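Local coordinates for protein amoebiasin-2 (Entamoeba histolytica, PDB 3M86) that inhibits the amoeba's own cysteine proteases by wedging three loops into the substrate-binding site, at residues 26-31 with 86-91. Sequence-based numbering, arbitrary orientation.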
loop_
_atom_site.group_PDB
_atom_site.type_symbol
_atom_site.label_atom_id
_atom_site.label_comp_id
_atom_site.label_asym_id
_atom_site.label_seq_id
_atom_site.Cartn_x
_atom_site.Cartn_y
_atom_site.Cartn_z
ATOM N N ILE A 26 7.569 1.793 -5.497
ATOM C CA ILE A 26 7.054 1.075 -4.333
ATOM C C ILE A 26 5.756 0.403 -4.724
ATOM O O ILE A 26 4.895 1.030 -5.339
ATOM C CB ILE A 26 6.788 2.029 -3.174
ATOM C CG1 ILE A 26 8.104 2.616 -2.670
ATOM C CG2 ILE A 26 6.057 1.308 -2.018
ATOM C CD1 ILE A 26 7.925 3.800 -1.775
ATOM N N LYS A 27 5.638 -0.880 -4.399
ATOM C CA LYS A 27 4.389 -1.615 -4.625
ATOM C C LYS A 27 3.904 -2.156 -3.300
ATOM O O LYS A 27 4.506 -3.065 -2.743
ATOM C CB LYS A 27 4.567 -2.771 -5.625
ATOM C CG LYS A 27 4.727 -2.378 -7.095
ATOM C CD LYS A 27 4.541 -3.608 -8.003
ATOM C CE LYS A 27 4.831 -3.282 -9.462
ATOM N NZ LYS A 27 4.759 -4.486 -10.343
ATOM N N ILE A 28 2.812 -1.583 -2.801
ATOM C CA ILE A 28 2.195 -2.019 -1.559
ATOM C C ILE A 28 1.139 -3.041 -1.947
ATOM O O ILE A 28 0.217 -2.727 -2.702
ATOM C CB ILE A 28 1.555 -0.833 -0.844
ATOM C CG1 ILE A 28 2.646 0.195 -0.500
ATOM C CG2 ILE A 28 0.803 -1.297 0.419
ATOM C CD1 ILE A 28 2.109 1.563 -0.133
ATOM N N GLN A 29 1.287 -4.258 -1.442
ATOM C CA GLN A 29 0.417 -5.367 -1.817
ATOM C C GLN A 29 -0.209 -5.929 -0.548
ATOM O O GLN A 29 0.494 -6.485 0.298
ATOM C CB GLN A 29 1.221 -6.450 -2.541
ATOM C CG GLN A 29 1.727 -5.979 -3.908
ATOM C CD GLN A 29 2.391 -7.091 -4.710
ATOM O OE1 GLN A 29 2.758 -8.134 -4.168
ATOM N NE2 GLN A 29 2.552 -6.864 -6.010
ATOM N N LEU A 30 -1.518 -5.734 -0.419
ATOM C CA LEU A 30 -2.231 -6.050 0.818
ATOM C C LEU A 30 -3.428 -6.921 0.504
ATOM O O LEU A 30 -3.994 -6.841 -0.580
ATOM C CB LEU A 30 -2.726 -4.755 1.479
ATOM C CG LEU A 30 -1.643 -3.697 1.713
ATOM C CD1 LEU A 30 -2.283 -2.414 2.234
ATOM C CD2 LEU A 30 -0.586 -4.218 2.688
ATOM N N ARG A 31 -3.840 -7.746 1.457
ATOM C CA ARG A 31 -5.081 -8.485 1.270
ATOM C C ARG A 31 -6.256 -7.648 1.766
ATOM O O ARG A 31 -6.139 -6.832 2.681
ATOM C CB ARG A 31 -5.062 -9.853 1.969
ATOM C CG ARG A 31 -4.008 -10.848 1.437
ATOM C CD ARG A 31 -3.858 -10.830 -0.080
ATOM N NE ARG A 31 -3.007 -11.920 -0.572
ATOM C CZ ARG A 31 -1.733 -11.794 -0.945
ATOM N NH1 ARG A 31 -1.114 -10.618 -0.895
ATOM N NH2 ARG A 31 -1.073 -12.858 -1.380
ATOM N N ILE A 86 4.340 6.877 4.834
ATOM C CA ILE A 86 3.127 6.399 4.175
ATOM C C ILE A 86 2.307 5.695 5.253
ATOM O O ILE A 86 2.837 4.851 5.978
ATOM C CB ILE A 86 3.455 5.395 3.048
ATOM C CG1 ILE A 86 4.350 6.033 1.979
ATOM C CG2 ILE A 86 2.158 4.829 2.406
ATOM C CD1 ILE A 86 4.941 5.013 1.005
ATOM N N LYS A 87 1.035 6.060 5.384
ATOM C CA LYS A 87 0.166 5.408 6.360
ATOM C C LYS A 87 -1.042 4.791 5.671
ATOM O O LYS A 87 -1.636 5.406 4.785
ATOM C CB LYS A 87 -0.314 6.407 7.410
ATOM C CG LYS A 87 0.763 6.903 8.366
ATOM C CD LYS A 87 0.203 7.965 9.304
ATOM C CE LYS A 87 1.271 8.497 10.249
ATOM N NZ LYS A 87 0.752 9.596 11.115
ATOM N N LEU A 88 -1.397 3.574 6.071
ATOM C CA LEU A 88 -2.594 2.915 5.533
ATOM C C LEU A 88 -3.518 2.552 6.686
ATOM O O LEU A 88 -3.058 2.161 7.757
ATOM C CB LEU A 88 -2.231 1.610 4.821
ATOM C CG LEU A 88 -1.412 1.406 3.536
ATOM C CD1 LEU A 88 -2.191 1.721 2.260
ATOM C CD2 LEU A 88 -0.061 2.087 3.575
ATOM N N GLY A 89 -4.818 2.661 6.459
ATOM C CA GLY A 89 -5.790 2.200 7.434
ATOM C C GLY A 89 -6.821 1.340 6.739
ATOM O O GLY A 89 -7.250 1.659 5.638
ATOM N N TYR A 90 -7.204 0.235 7.372
ATOM C CA TYR A 90 -8.245 -0.617 6.821
ATOM C C TYR A 90 -9.520 -0.282 7.559
ATOM O O TYR A 90 -9.651 -0.579 8.745
ATOM C CB TYR A 90 -7.870 -2.066 7.063
ATOM C CG TYR A 90 -8.706 -3.110 6.354
ATOM C CD1 TYR A 90 -8.671 -3.252 4.970
ATOM C CD2 TYR A 90 -9.490 -3.990 7.085
ATOM C CE1 TYR A 90 -9.423 -4.238 4.334
ATOM C CE2 TYR A 90 -10.227 -4.977 6.460
ATOM C CZ TYR A 90 -10.180 -5.104 5.095
ATOM O OH TYR A 90 -10.931 -6.094 4.504
ATOM N N SER A 91 -10.459 0.351 6.865
ATOM C CA SER A 91 -11.672 0.844 7.514
ATOM C C SER A 91 -12.885 0.860 6.595
ATOM O O SER A 91 -12.772 0.608 5.398
ATOM C CB SER A 91 -11.438 2.259 8.030
ATOM O OG SER A 91 -11.427 3.168 6.947
#
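Ile26, Ile28 and Leu30 meet Ile86 and Leu88 in a purely apolar contact between the two sheets of a beta sandwich, close to the centre of the protein. Strands 25-32 and 82-91 belong to opposite sheets. Their segments run nearly parallel, 18° apart. The axes are 10.6 Å from each other, and no hydrogen bond crosses between them. Ile28 reaches over with CD1, which lies 4.1 Å from Ile86 CG2, the branch anti to the backbone N; the two side chains lie alongside, pointing opposite ways. The same Ile28 CD1 is 4.3 Å from Leu88 CD2, so one methyl touches both neighbouring side chains of the other strand. Leu30 and Leu88 cross obliquely, and Leu30 CD1 sits 4.1 Å from Leu88 CG. At one end the delta methyls Ile26 CD1 and Ile86 CD1 meet at 4.3 Å. Val108 and Trp40, on strands flanking 82-91, extend this core. At the other end Tyr90 CE1 lies a loose 4.5 Å from Arg31 O, in an oblique approach. The Tyr90 hydroxyl bonds to the backbone N of Asn33, in the protease-binding BC loop. Facing sheets with an apolar core between them are characteristic of the immunoglobulin-like sandwich of the chagasin family (I42).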